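Local coordinates for protein (tenascin) (Gallus gallus, PDB 1QR4), which serves as an adhesion protein of the extracellular matrix and probably binds heparin and contactin through the region containing these two fibronectin type III domains, at residues A[67-73]-A[88-94]; A[21-27]-A[59-65]; A[94-98]-A[171-176]; A[122-127]-A[139-144]. The contacts are given in a common frame with arbitrary orientation. Numbering follows the deposited sequence.

Contacts 1 and 2 belong to the first fibronectin type III domain, contact 4 to the second, and contact 3 to the junction between them. Contacts 1 and 2 are partly buried and sit in different sheets of one sandwich; they touch where Ile-73 meets Leu-25 and Tyr-71 meets Leu-65. Contact 4 is a surface pairing at a sheet edge, about 29 Å from contact 2 between centres. All three rely on antiparallel backbone ladders. Contact 3 differs: it has no backbone ladder between its segments and uses serine hydroxyls, a water and a proline-isoleucine contact. It shares Val-94 with contact 1 and meets contact 4 through Pro-98 and Tyr-125.

Contact 1: A[67-73]-A[88-94]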
loop_
_atom_site.group_PDB
_atom_site.type_symbol
_atom_site.label_atom_id
_atom_site.label_comp_id
_atom_site.label_asym_id
_atom_site.label_seq_id
_atom_site.Cartn_x
_atom_site.Cartn_y
_atom_site.Cartn_z
ATOM N N ALA A 67 -0.665 -4.954 4.812
ATOM C CA ALA A 67 -1.191 -4.436 3.551
ATOM C C ALA A 67 -2.678 -4.675 3.304
ATOM O O ALA A 67 -3.227 -5.699 3.701
ATOM C CB ALA A 67 -0.387 -4.985 2.404
ATOM N N GLY A 68 -3.309 -3.732 2.607
ATOM C CA GLY A 68 -4.723 -3.836 2.299
ATOM C C GLY A 68 -5.494 -4.264 3.518
ATOM O O GLY A 68 -6.159 -5.282 3.488
ATOM N N THR A 69 -5.339 -3.518 4.606
ATOM C CA THR A 69 -6.003 -3.810 5.873
ATOM C C THR A 69 -6.601 -2.522 6.414
ATOM O O THR A 69 -5.988 -1.461 6.307
ATOM C CB THR A 69 -4.987 -4.323 6.917
ATOM O OG1 THR A 69 -4.429 -5.559 6.477
ATOM C CG2 THR A 69 -5.649 -4.549 8.250
ATOM N N GLU A 70 -7.785 -2.602 7.005
ATOM C CA GLU A 70 -8.385 -1.404 7.555
ATOM C C GLU A 70 -8.093 -1.297 9.042
ATOM O O GLU A 70 -8.037 -2.294 9.735
ATOM C CB GLU A 70 -9.885 -1.396 7.299
ATOM C CG GLU A 70 -10.582 -0.134 7.772
ATOM C CD GLU A 70 -12.016 -0.053 7.302
ATOM O OE1 GLU A 70 -12.768 -1.034 7.500
ATOM O OE2 GLU A 70 -12.387 0.993 6.726
ATOM N N TYR A 71 -7.883 -0.078 9.520
ATOM C CA TYR A 71 -7.606 0.164 10.932
ATOM C C TYR A 71 -8.506 1.241 11.547
ATOM O O TYR A 71 -8.818 2.258 10.921
ATOM C CB TYR A 71 -6.159 0.624 11.134
ATOM C CG TYR A 71 -5.112 -0.415 10.874
ATOM C CD1 TYR A 71 -4.543 -0.555 9.610
ATOM C CD2 TYR A 71 -4.650 -1.228 11.895
ATOM C CE1 TYR A 71 -3.540 -1.474 9.371
ATOM C CE2 TYR A 71 -3.644 -2.153 11.664
ATOM C CZ TYR A 71 -3.094 -2.267 10.397
ATOM O OH TYR A 71 -2.099 -3.184 10.158
ATOM N N THR A 72 -8.907 1.022 12.789
ATOM C CA THR A 72 -9.702 2.005 13.483
ATOM C C THR A 72 -8.645 2.788 14.237
ATOM O O THR A 72 -7.941 2.229 15.079
ATOM C CB THR A 72 -10.675 1.349 14.470
ATOM O OG1 THR A 72 -11.597 0.530 13.743
ATOM C CG2 THR A 72 -11.451 2.408 15.243
ATOM N N ILE A 73 -8.472 4.054 13.879
ATOM C CA ILE A 73 -7.475 4.880 14.543
ATOM C C ILE A 73 -8.142 5.911 15.434
ATOM O O ILE A 73 -9.065 6.602 15.011
ATOM C CB ILE A 73 -6.558 5.618 13.515
ATOM C CG1 ILE A 73 -5.871 4.605 12.597
ATOM C CG2 ILE A 73 -5.462 6.408 14.247
ATOM C CD1 ILE A 73 -5.272 5.198 11.334
ATOM N N THR A 88 -11.906 9.745 16.477
ATOM C CA THR A 88 -11.730 8.530 15.703
ATOM C C THR A 88 -11.945 8.585 14.202
ATOM O O THR A 88 -12.771 9.353 13.698
ATOM C CB THR A 88 -12.616 7.417 16.278
ATOM O OG1 THR A 88 -12.199 7.123 17.619
ATOM C CG2 THR A 88 -12.522 6.150 15.440
ATOM N N ILE A 89 -11.154 7.779 13.495
ATOM C CA ILE A 89 -11.234 7.640 12.047
ATOM C C ILE A 89 -10.767 6.243 11.665
ATOM O O ILE A 89 -10.135 5.528 12.457
ATOM C CB ILE A 89 -10.321 8.614 11.249
ATOM C CG1 ILE A 89 -8.857 8.413 11.638
ATOM C CG2 ILE A 89 -10.778 10.037 11.387
ATOM C CD1 ILE A 89 -7.874 8.717 10.520
ATOM N N LYS A 90 -11.066 5.888 10.421
ATOM C CA LYS A 90 -10.674 4.616 9.857
ATOM C C LYS A 90 -9.797 4.876 8.644
ATOM O O LYS A 90 -9.987 5.832 7.890
ATOM C CB LYS A 90 -11.894 3.797 9.457
ATOM C CG LYS A 90 -12.685 3.268 10.631
ATOM C CD LYS A 90 -13.862 2.418 10.174
ATOM C CE LYS A 90 -14.617 1.860 11.366
ATOM N NZ LYS A 90 -15.086 2.947 12.273
ATOM N N GLY A 91 -8.791 4.037 8.500
ATOM C CA GLY A 91 -7.876 4.155 7.390
ATOM C C GLY A 91 -7.396 2.760 7.065
ATOM O O GLY A 91 -7.058 1.976 7.957
ATOM N N SER A 92 -7.442 2.418 5.788
ATOM C CA SER A 92 -6.994 1.117 5.354
ATOM C C SER A 92 -5.733 1.284 4.522
ATOM O O SER A 92 -5.580 2.279 3.808
ATOM C CB SER A 92 -8.090 0.443 4.542
ATOM O OG SER A 92 -8.584 1.323 3.555
ATOM N N THR A 93 -4.794 0.354 4.680
ATOM C CA THR A 93 -3.546 0.382 3.910
ATOM C C THR A 93 -3.856 -0.070 2.485
ATOM O O THR A 93 -4.888 -0.710 2.244
ATOM C CB THR A 93 -2.490 -0.577 4.489
ATOM O OG1 THR A 93 -3.098 -1.844 4.773
ATOM C CG2 THR A 93 -1.869 -0.003 5.748
ATOM N N VAL A 94 -2.978 0.269 1.544
ATOM C CA VAL A 94 -3.184 -0.126 0.159
ATOM C C VAL A 94 -2.769 -1.585 -0.035
ATOM O O VAL A 94 -1.937 -2.088 0.703
ATOM C CB VAL A 94 -2.378 0.765 -0.784
ATOM C CG1 VAL A 94 -0.902 0.610 -0.513
ATOM C CG2 VAL A 94 -2.692 0.412 -2.224
#
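Residues 67-73 and 88-94 run antiparallel, the axes of strands 70-73 and 88-92 approaching to 4.3 Å at 155°. Tyr-71 and Ile-73 form hydrogen-bonded pairs with Gly-91 and Ile-89: Tyr-71 N to Gly-91 O is 2.7 Å, Gly-91 N to Tyr-71 O 3.0 Å, Ile-73 N to Ile-89 O 2.6 Å and Ile-89 N to Ile-73 O 2.8 Å. Thr-93 N continues the ladder to Thr-69 O at 2.7 Å. Beyond it Gly-68, at positive phi, turns its N to Val-94 O (2.9 Å). Here a side chain joins in: Thr-93 OG1 accepts from Thr-69 N at 2.8 Å and is also hydrogen-bonded to Asp-66 O.

Tyr-71, Ile-73 and Ile-89 share the inner face, with Ile-73 CB 4.1 Å from Ile-89 CG1. The Tyr-71 hydroxyl reaches back to Asp-66 N, the tyrosine corner familiar from Greek-key sandwiches. Glu-70, Thr-72, Lys-90 and Ser-92 occupy the other face. The two faces thus differ sharply in chemistry: one seals the hydrophobic core, while the other is polar and exposes Lys-90, consistent with that residue's place in the putative heparin site.

Contact 2: A[21-27]-A[59-65]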
loop_
_atom_site.group_PDB
_atom_site.type_symbol
_atom_site.label_atom_id
_atom_site.label_comp_id
_atom_site.label_asym_id
_atom_site.label_seq_id
_atom_site.Cartn_x
_atom_site.Cartn_y
_atom_site.Cartn_z
ATOM N N THR A 21 2.451 -0.276 4.117
ATOM C CA THR A 21 2.814 -0.500 5.487
ATOM C C THR A 21 2.679 0.761 6.351
ATOM O O THR A 21 2.873 0.709 7.570
ATOM C CB THR A 21 4.261 -1.094 5.487
ATOM O OG1 THR A 21 4.666 -1.460 6.807
ATOM C CG2 THR A 21 5.253 -0.100 4.889
ATOM N N THR A 22 2.318 1.888 5.740
ATOM C CA THR A 22 2.171 3.117 6.513
ATOM C C THR A 22 0.932 3.925 6.214
ATOM O O THR A 22 0.306 3.778 5.176
ATOM C CB THR A 22 3.342 4.100 6.326
ATOM O OG1 THR A 22 3.218 4.762 5.065
ATOM C CG2 THR A 22 4.666 3.394 6.399
ATOM N N LEU A 23 0.643 4.831 7.141
ATOM C CA LEU A 23 -0.465 5.765 7.056
ATOM C C LEU A 23 0.056 7.034 7.661
ATOM O O LEU A 23 0.764 7.004 8.665
ATOM C CB LEU A 23 -1.662 5.283 7.853
ATOM C CG LEU A 23 -2.469 4.178 7.176
ATOM C CD1 LEU A 23 -3.485 3.629 8.155
ATOM C CD2 LEU A 23 -3.148 4.703 5.922
ATOM N N SER A 24 -0.251 8.147 7.011
ATOM C CA SER A 24 0.179 9.455 7.478
ATOM C C SER A 24 -0.984 10.171 8.203
ATOM O O SER A 24 -2.043 10.444 7.621
ATOM C CB SER A 24 0.670 10.268 6.289
ATOM O OG SER A 24 1.161 11.517 6.726
ATOM N N LEU A 25 -0.791 10.447 9.487
ATOM C CA LEU A 25 -1.818 11.093 10.287
ATOM C C LEU A 25 -1.581 12.581 10.518
ATOM O O LEU A 25 -0.445 13.028 10.745
ATOM C CB LEU A 25 -1.930 10.396 11.639
ATOM C CG LEU A 25 -2.169 8.888 11.617
ATOM C CD1 LEU A 25 -1.978 8.328 13.011
ATOM C CD2 LEU A 25 -3.549 8.585 11.089
ATOM N N ARG A 26 -2.681 13.335 10.511
ATOM C CA ARG A 26 -2.635 14.771 10.738
ATOM C C ARG A 26 -3.891 15.215 11.487
ATOM O O ARG A 26 -4.979 14.705 11.243
ATOM C CB ARG A 26 -2.490 15.506 9.415
ATOM C CG ARG A 26 -2.106 16.940 9.565
ATOM C CD ARG A 26 -1.609 17.490 8.253
ATOM N NE ARG A 26 -1.475 18.936 8.326
ATOM C CZ ARG A 26 -2.278 19.787 7.702
ATOM N NH1 ARG A 26 -3.275 19.331 6.943
ATOM N NH2 ARG A 26 -2.101 21.093 7.863
ATOM N N TRP A 27 -3.719 16.163 12.408
ATOM C CA TRP A 27 -4.819 16.663 13.225
ATOM C C TRP A 27 -4.547 18.037 13.806
ATOM O O TRP A 27 -3.442 18.571 13.697
ATOM C CB TRP A 27 -5.047 15.727 14.398
ATOM C CG TRP A 27 -3.885 15.706 15.311
ATOM C CD1 TRP A 27 -3.662 16.530 16.368
ATOM C CD2 TRP A 27 -2.757 14.837 15.235
ATOM N NE1 TRP A 27 -2.461 16.234 16.958
ATOM C CE2 TRP A 27 -1.880 15.199 16.280
ATOM C CE3 TRP A 27 -2.396 13.788 14.377
ATOM C CZ2 TRP A 27 -0.665 14.557 16.495
ATOM C CZ3 TRP A 27 -1.181 13.146 14.588
ATOM C CH2 TRP A 27 -0.328 13.536 15.641
ATOM N N SER A 59 1.282 15.953 13.258
ATOM C CA SER A 59 1.493 15.014 12.166
ATOM C C SER A 59 2.360 13.875 12.689
ATOM O O SER A 59 3.204 14.079 13.568
ATOM C CB SER A 59 2.216 15.719 11.022
ATOM O OG SER A 59 2.182 14.927 9.856
ATOM N N PHE A 60 2.148 12.681 12.155
ATOM C CA PHE A 60 2.898 11.505 12.580
ATOM C C PHE A 60 2.646 10.408 11.572
ATOM O O PHE A 60 1.497 10.183 11.190
ATOM C CB PHE A 60 2.414 11.061 13.963
ATOM C CG PHE A 60 2.819 9.659 14.348
ATOM C CD1 PHE A 60 2.096 8.558 13.897
ATOM C CD2 PHE A 60 3.912 9.444 15.180
ATOM C CE1 PHE A 60 2.455 7.267 14.265
ATOM C CE2 PHE A 60 4.283 8.155 15.554
ATOM C CZ PHE A 60 3.554 7.065 15.095
ATOM N N ILE A 61 3.716 9.742 11.132
ATOM C CA ILE A 61 3.599 8.639 10.168
ATOM C C ILE A 61 3.484 7.324 10.913
ATOM O O ILE A 61 4.394 6.912 11.636
ATOM C CB ILE A 61 4.812 8.525 9.220
ATOM C CG1 ILE A 61 5.021 9.821 8.436
ATOM C CG2 ILE A 61 4.581 7.389 8.234
ATOM C CD1 ILE A 61 3.970 10.076 7.411
ATOM N N LEU A 62 2.337 6.689 10.759
ATOM C CA LEU A 62 2.087 5.418 11.403
ATOM C C LEU A 62 2.773 4.339 10.567
ATOM O O LEU A 62 2.615 4.292 9.349
ATOM C CB LEU A 62 0.586 5.197 11.475
ATOM C CG LEU A 62 0.087 4.078 12.365
ATOM C CD1 LEU A 62 0.841 4.037 13.688
ATOM C CD2 LEU A 62 -1.384 4.333 12.583
ATOM N N ARG A 63 3.547 3.478 11.215
ATOM C CA ARG A 63 4.274 2.435 10.493
ATOM C C ARG A 63 4.163 1.036 11.102
ATOM O O ARG A 63 3.759 0.863 12.266
ATOM C CB ARG A 63 5.759 2.821 10.404
ATOM C CG ARG A 63 6.062 4.055 9.553
ATOM C CD ARG A 63 7.489 4.531 9.777
ATOM N NE ARG A 63 7.668 5.115 11.107
ATOM C CZ ARG A 63 8.009 6.380 11.338
ATOM N NH1 ARG A 63 8.221 7.212 10.325
ATOM N NH2 ARG A 63 8.109 6.826 12.585
ATOM N N GLY A 64 4.553 0.042 10.308
ATOM C CA GLY A 64 4.529 -1.335 10.774
ATOM C C GLY A 64 3.191 -2.014 10.620
ATOM O O GLY A 64 2.899 -3.000 11.290
ATOM N N LEU A 65 2.401 -1.509 9.684
ATOM C CA LEU A 65 1.076 -2.039 9.430
ATOM C C LEU A 65 1.089 -3.140 8.359
ATOM O O LEU A 65 2.110 -3.374 7.715
ATOM C CB LEU A 65 0.157 -0.883 9.005
ATOM C CG LEU A 65 0.223 0.393 9.852
ATOM C CD1 LEU A 65 -0.782 1.401 9.331
ATOM C CD2 LEU A 65 -0.031 0.074 11.310
HETATM O O HOH W 1 6.723 0.435 8.073
#
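Backbone groups do most of the bonding between residues 21-27 and 59-65. Strands 22-27 and 59-63 are antiparallel (160°, axes 4.6 Å apart), and two hydrogen-bonded pairs satisfy donors and acceptors reciprocally. Leu-23 N gives to Leu-62 O at 3.0 Å and Leu-62 N returns to Leu-23 O at 2.6 Å; Leu-25 N gives to Phe-60 O at 2.9 Å and Phe-60 N returns to Leu-25 O at 3.0 Å. Ser-59 OG adds a weak bond of 3.4 Å to Leu-25 O. Ser-24 and Arg-26 make their backbone bonds on the other edge, with Ser-16 and Glu-14 of strand 11-16.

Past the ladder, Thr-21 O accepts from Leu-65 N at 3.1 Å. One water bridges the two segments here, accepting from Gly-64 N at 3.1 Å and hydrogen-bonded to Thr-21 OG1 at 3.1 Å.

Leu-23, Leu-25, Phe-60 and Leu-62 project from one face; Leu-23 CD1 meets Leu-65 CD1 at 3.7 Å, and Leu-25 CD1 meets Leu-62 CD2 at 4.1 Å. Trp-27 CH2 touches Phe-60 CB at 4.1 Å, and its ring packs edge-to-face with Tyr-37. This is the B-E pairing of the three-stranded A-B-E sheet in a fibronectin type III sandwich.

Contact 3: A[94-98]-A[171-176]; sequences VVGSP and EESEPI
Residues 94-98 are extended without belonging to a strand, phi between -57° and -80° and psi near 150° throughout. They run beside residues 171-176, the end-to-end directions 38° apart, with the CA of Val-95 5.1 Å from that of Ser-173 and the CA of Pro-98 6.9 Å from that of Ile-176.

Val-94 (chi1 p) sets CG2 4.1 Å from Ser-173 CA. Val-95, also p, points at the partner: its CG1 lies 3.6 Å from Ser-173 CB and 4.2 Å from Glu-171 CB. Val-95 O takes a bond from a water at 3.1 Å, and that water accepts from Glu-174 N at 2.9 Å. Gly-96 O is 3.3 Å from Ser-173 OG, at best a weak hydrogen bond; Ser-173 (chi1 p) has its stronger polar partner in Ser-166 N. Ser-97 (m) brings OG to a very short 2.5 Å from Glu-174 O; the carboxylate of Glu-20, from the preceding domain, is also within reach of this hydroxyl, whose one proton can serve only one of the two at a time. Pro-98 closes the row, its CB 3.5 Å from Ile-176 CD1 and its O 3.1 Å from Ile-176 CG2; Ile-176 has chi1 p, chi2 t.

Residues 171-176 are extended too, and backbone bonds of Ser-173 with Ser-166 and of Ile-176 with Ile-164 tie them to strand 159-168. This is the junction of two tandem fibronectin type III domains, where the short linker enters the second domain alongside its last strand.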
loop_
_atom_site.group_PDB
_atom_site.type_symbol
_atom_site.label_atom_id
_atom_site.label_comp_id
_atom_site.label_asym_id
_atom_site.label_seq_id
_atom_site.Cartn_x
_atom_site.Cartn_y
_atom_site.Cartn_z
ATOM N N VAL A 94 -2.978 0.269 1.544
ATOM C CA VAL A 94 -3.184 -0.126 0.159
ATOM C C VAL A 94 -2.769 -1.585 -0.035
ATOM O O VAL A 94 -1.937 -2.088 0.703
ATOM C CB VAL A 94 -2.378 0.765 -0.784
ATOM C CG1 VAL A 94 -0.902 0.610 -0.513
ATOM C CG2 VAL A 94 -2.692 0.412 -2.224
ATOM N N VAL A 95 -3.367 -2.269 -1.005
ATOM C CA VAL A 95 -3.022 -3.667 -1.285
ATOM C C VAL A 95 -1.522 -3.804 -1.598
ATOM O O VAL A 95 -0.896 -2.862 -2.096
ATOM C CB VAL A 95 -3.879 -4.235 -2.454
ATOM C CG1 VAL A 95 -3.712 -3.390 -3.703
ATOM C CG2 VAL A 95 -3.521 -5.685 -2.731
ATOM N N GLY A 96 -0.952 -4.964 -1.274
ATOM C CA GLY A 96 0.468 -5.199 -1.515
ATOM C C GLY A 96 0.956 -5.451 -2.942
ATOM O O GLY A 96 0.251 -6.059 -3.761
ATOM N N SER A 97 2.170 -4.970 -3.229
ATOM C CA SER A 97 2.828 -5.142 -4.536
ATOM C C SER A 97 3.454 -6.536 -4.617
ATOM O O SER A 97 3.842 -7.089 -3.580
ATOM C CB SER A 97 4.011 -4.168 -4.681
ATOM O OG SER A 97 3.633 -2.811 -4.677
ATOM N N PRO A 98 3.558 -7.125 -5.838
ATOM C CA PRO A 98 4.177 -8.450 -5.957
ATOM C C PRO A 98 5.640 -8.184 -5.591
ATOM O O PRO A 98 6.115 -7.055 -5.740
ATOM C CB PRO A 98 4.024 -8.769 -7.440
ATOM C CG PRO A 98 2.792 -8.031 -7.820
ATOM C CD PRO A 98 3.003 -6.706 -7.136
ATOM N N GLU A 171 -9.032 -1.615 -5.487
ATOM C CA GLU A 171 -7.718 -1.205 -5.040
ATOM C C GLU A 171 -6.638 -1.851 -5.885
ATOM O O GLU A 171 -6.716 -3.041 -6.218
ATOM C CB GLU A 171 -7.515 -1.565 -3.565
ATOM C CG GLU A 171 -8.401 -0.778 -2.614
ATOM C CD GLU A 171 -8.263 0.725 -2.802
ATOM O OE1 GLU A 171 -7.300 1.302 -2.252
ATOM O OE2 GLU A 171 -9.113 1.325 -3.504
ATOM N N GLU A 172 -5.664 -1.039 -6.275
ATOM C CA GLU A 172 -4.545 -1.519 -7.057
ATOM C C GLU A 172 -3.256 -0.974 -6.477
ATOM O O GLU A 172 -3.055 0.237 -6.373
ATOM C CB GLU A 172 -4.695 -1.150 -8.519
ATOM C CG GLU A 172 -4.619 0.302 -8.816
ATOM C CD GLU A 172 -4.785 0.566 -10.289
ATOM O OE1 GLU A 172 -5.375 -0.288 -10.988
ATOM O OE2 GLU A 172 -4.323 1.626 -10.755
ATOM N N SER A 173 -2.380 -1.895 -6.107
ATOM C CA SER A 173 -1.116 -1.559 -5.491
ATOM C C SER A 173 -0.118 -0.800 -6.346
ATOM O O SER A 173 -0.417 -0.319 -7.444
ATOM C CB SER A 173 -0.449 -2.836 -4.998
ATOM O OG SER A 173 -0.186 -3.707 -6.079
ATOM N N GLU A 174 1.052 -0.613 -5.746
ATOM C CA GLU A 174 2.182 0.017 -6.399
ATOM C C GLU A 174 2.757 -1.072 -7.310
ATOM O O GLU A 174 2.780 -2.256 -6.952
ATOM C CB GLU A 174 3.200 0.463 -5.357
ATOM C CG GLU A 174 2.841 1.793 -4.769
ATOM C CD GLU A 174 2.664 2.835 -5.852
ATOM O OE1 GLU A 174 3.681 3.222 -6.467
ATOM O OE2 GLU A 174 1.512 3.244 -6.122
ATOM N N PRO A 175 3.176 -0.700 -8.521
ATOM C CA PRO A 175 3.727 -1.688 -9.448
ATOM C C PRO A 175 5.193 -1.959 -9.204
ATOM O O PRO A 175 5.875 -1.182 -8.522
ATOM C CB PRO A 175 3.569 -0.994 -10.785
ATOM C CG PRO A 175 3.910 0.421 -10.426
ATOM C CD PRO A 175 3.179 0.647 -9.119
ATOM N N ILE A 176 5.654 -3.091 -9.728
ATOM C CA ILE A 176 7.062 -3.479 -9.686
ATOM C C ILE A 176 7.363 -3.629 -11.166
ATOM O O ILE A 176 6.456 -3.898 -11.958
ATOM C CB ILE A 176 7.288 -4.845 -9.037
ATOM C CG1 ILE A 176 6.412 -5.891 -9.714
ATOM C CG2 ILE A 176 7.020 -4.779 -7.562
ATOM C CD1 ILE A 176 6.656 -7.272 -9.215
HETATM O O HOH W 2 0.981 -0.463 -2.893
#

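Contact 4: A[122-127]-A[139-144]; sequences VDSYRV and VVTVDG
Strand 139-143 runs antiparallel to strand 124-127, axes 4.8 Å apart at 160°. Val-139 lays CG2 3.7 Å from Arg-126 CD. Val-140 pairs with Val-127 through two bonds: Val-140 N to Val-127 O is 2.9 Å and Val-127 N to Val-140 O 3.0 Å. Thr-141 faces Arg-126 in a non-hydrogen-bonded pair, CA atoms 4.9 Å apart, its OG1 4.0 Å from Arg-126 CG. Val-142 accepts from Tyr-125 N on its O at 3.1 Å and gives a weak bond from its N to Tyr-125 O at 3.3 Å; its CG1 lies 4.3 Å from CD2 of Tyr-125 (chi1 m). After the extended Asp-143, Gly-144 turns to phi/psi -54/-28; its N reaches Asp-123 O at 2.9 Å, and a CB there would strike the carbonyls of Val-122 and Asp-123.

Val-127 and Val-142 touch Trp-115 across the sandwich. Asp-123 and Ser-124 form a classic beta bulge against Val-167. The pairing is the C-C' hairpin, at the edge of the four-stranded sheet of a fibronectin type III domain.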
loop_
_atom_site.group_PDB
_atom_site.type_symbol
_atom_site.label_atom_id
_atom_site.label_comp_id
_atom_site.label_asym_id
_atom_site.label_seq_id
_atom_site.Cartn_x
_atom_site.Cartn_y
_atom_site.Cartn_z
ATOM N N VAL A 122 -5.523 -11.131 -2.656
ATOM C CA VAL A 122 -5.513 -10.511 -3.978
ATOM C C VAL A 122 -6.427 -11.203 -4.983
ATOM O O VAL A 122 -6.402 -12.429 -5.115
ATOM C CB VAL A 122 -4.063 -10.449 -4.545
ATOM C CG1 VAL A 122 -3.285 -11.699 -4.159
ATOM C CG2 VAL A 122 -4.077 -10.300 -6.061
ATOM N N ASP A 123 -7.200 -10.400 -5.716
ATOM C CA ASP A 123 -8.135 -10.911 -6.719
ATOM C C ASP A 123 -7.482 -11.170 -8.072
ATOM O O ASP A 123 -7.713 -12.220 -8.678
ATOM C CB ASP A 123 -9.303 -9.945 -6.930
ATOM C CG ASP A 123 -10.092 -9.679 -5.672
ATOM O OD1 ASP A 123 -9.853 -10.340 -4.636
ATOM O OD2 ASP A 123 -10.969 -8.792 -5.735
ATOM N N SER A 124 -6.702 -10.199 -8.559
ATOM C CA SER A 124 -6.014 -10.310 -9.855
ATOM C C SER A 124 -4.697 -9.511 -9.936
ATOM O O SER A 124 -4.265 -8.904 -8.953
ATOM C CB SER A 124 -6.959 -9.878 -10.992
ATOM O OG SER A 124 -7.427 -8.549 -10.811
ATOM N N TYR A 125 -4.049 -9.546 -11.103
ATOM C CA TYR A 125 -2.801 -8.811 -11.334
ATOM C C TYR A 125 -2.863 -8.135 -12.697
ATOM O O TYR A 125 -3.323 -8.739 -13.660
ATOM C CB TYR A 125 -1.601 -9.755 -11.353
ATOM C CG TYR A 125 -1.336 -10.494 -10.071
ATOM C CD1 TYR A 125 -0.627 -9.893 -9.035
ATOM C CD2 TYR A 125 -1.765 -11.809 -9.900
ATOM C CE1 TYR A 125 -0.349 -10.584 -7.862
ATOM C CE2 TYR A 125 -1.495 -12.507 -8.726
ATOM C CZ TYR A 125 -0.786 -11.887 -7.717
ATOM O OH TYR A 125 -0.505 -12.573 -6.563
ATOM N N ARG A 126 -2.431 -6.882 -12.786
ATOM C CA ARG A 126 -2.410 -6.199 -14.077
ATOM C C ARG A 126 -0.963 -6.081 -14.577
ATOM O O ARG A 126 -0.146 -5.312 -14.041
ATOM C CB ARG A 126 -3.104 -4.836 -14.014
ATOM C CG ARG A 126 -4.463 -4.837 -14.710
ATOM C CD ARG A 126 -4.969 -3.425 -15.015
ATOM N NE ARG A 126 -5.648 -2.808 -13.876
ATOM C CZ ARG A 126 -6.872 -3.136 -13.464
ATOM N NH1 ARG A 126 -7.562 -4.081 -14.096
ATOM N NH2 ARG A 126 -7.411 -2.510 -12.425
ATOM N N VAL A 127 -0.643 -6.921 -15.561
ATOM C CA VAL A 127 0.678 -6.980 -16.175
ATOM C C VAL A 127 0.722 -6.132 -17.430
ATOM O O VAL A 127 0.154 -6.505 -18.455
ATOM C CB VAL A 127 1.043 -8.428 -16.584
ATOM C CG1 VAL A 127 2.450 -8.475 -17.131
ATOM C CG2 VAL A 127 0.903 -9.370 -15.404
ATOM N N VAL A 139 -1.770 -4.155 -21.668
ATOM C CA VAL A 139 -2.119 -4.729 -20.379
ATOM C C VAL A 139 -2.819 -6.078 -20.486
ATOM O O VAL A 139 -3.700 -6.258 -21.320
ATOM C CB VAL A 139 -2.969 -3.719 -19.552
ATOM C CG1 VAL A 139 -4.014 -3.064 -20.429
ATOM C CG2 VAL A 139 -3.628 -4.400 -18.376
ATOM N N VAL A 140 -2.385 -7.036 -19.671
ATOM C CA VAL A 140 -2.979 -8.369 -19.643
ATOM C C VAL A 140 -3.359 -8.694 -18.209
ATOM O O VAL A 140 -2.550 -8.530 -17.303
ATOM C CB VAL A 140 -2.012 -9.450 -20.192
ATOM C CG1 VAL A 140 -2.354 -10.836 -19.613
ATOM C CG2 VAL A 140 -2.111 -9.496 -21.722
ATOM N N THR A 141 -4.594 -9.139 -17.996
ATOM C CA THR A 141 -5.033 -9.460 -16.646
ATOM C C THR A 141 -4.992 -10.973 -16.437
ATOM O O THR A 141 -5.270 -11.746 -17.350
ATOM C CB THR A 141 -6.445 -8.866 -16.332
ATOM O OG1 THR A 141 -6.547 -7.538 -16.869
ATOM C CG2 THR A 141 -6.637 -8.739 -14.840
ATOM N N VAL A 142 -4.563 -11.384 -15.250
ATOM C CA VAL A 142 -4.468 -12.791 -14.927
ATOM C C VAL A 142 -4.971 -12.997 -13.502
ATOM O O VAL A 142 -4.706 -12.175 -12.627
ATOM C CB VAL A 142 -3.014 -13.298 -15.115
ATOM C CG1 VAL A 142 -2.338 -13.588 -13.770
ATOM C CG2 VAL A 142 -3.003 -14.514 -16.037
ATOM N N ASP A 143 -5.694 -14.098 -13.288
ATOM C CA ASP A 143 -6.292 -14.436 -11.996
ATOM C C ASP A 143 -5.322 -14.526 -10.812
ATOM O O ASP A 143 -4.182 -14.968 -10.954
ATOM C CB ASP A 143 -7.113 -15.722 -12.120
ATOM C CG ASP A 143 -8.191 -15.828 -11.054
ATOM O OD1 ASP A 143 -9.195 -15.083 -11.142
ATOM O OD2 ASP A 143 -8.029 -16.657 -10.130
ATOM N N GLY A 144 -5.826 -14.154 -9.637
ATOM C CA GLY A 144 -5.042 -14.133 -8.416
ATOM C C GLY A 144 -4.295 -15.366 -7.950
ATOM O O GLY A 144 -3.301 -15.241 -7.233
#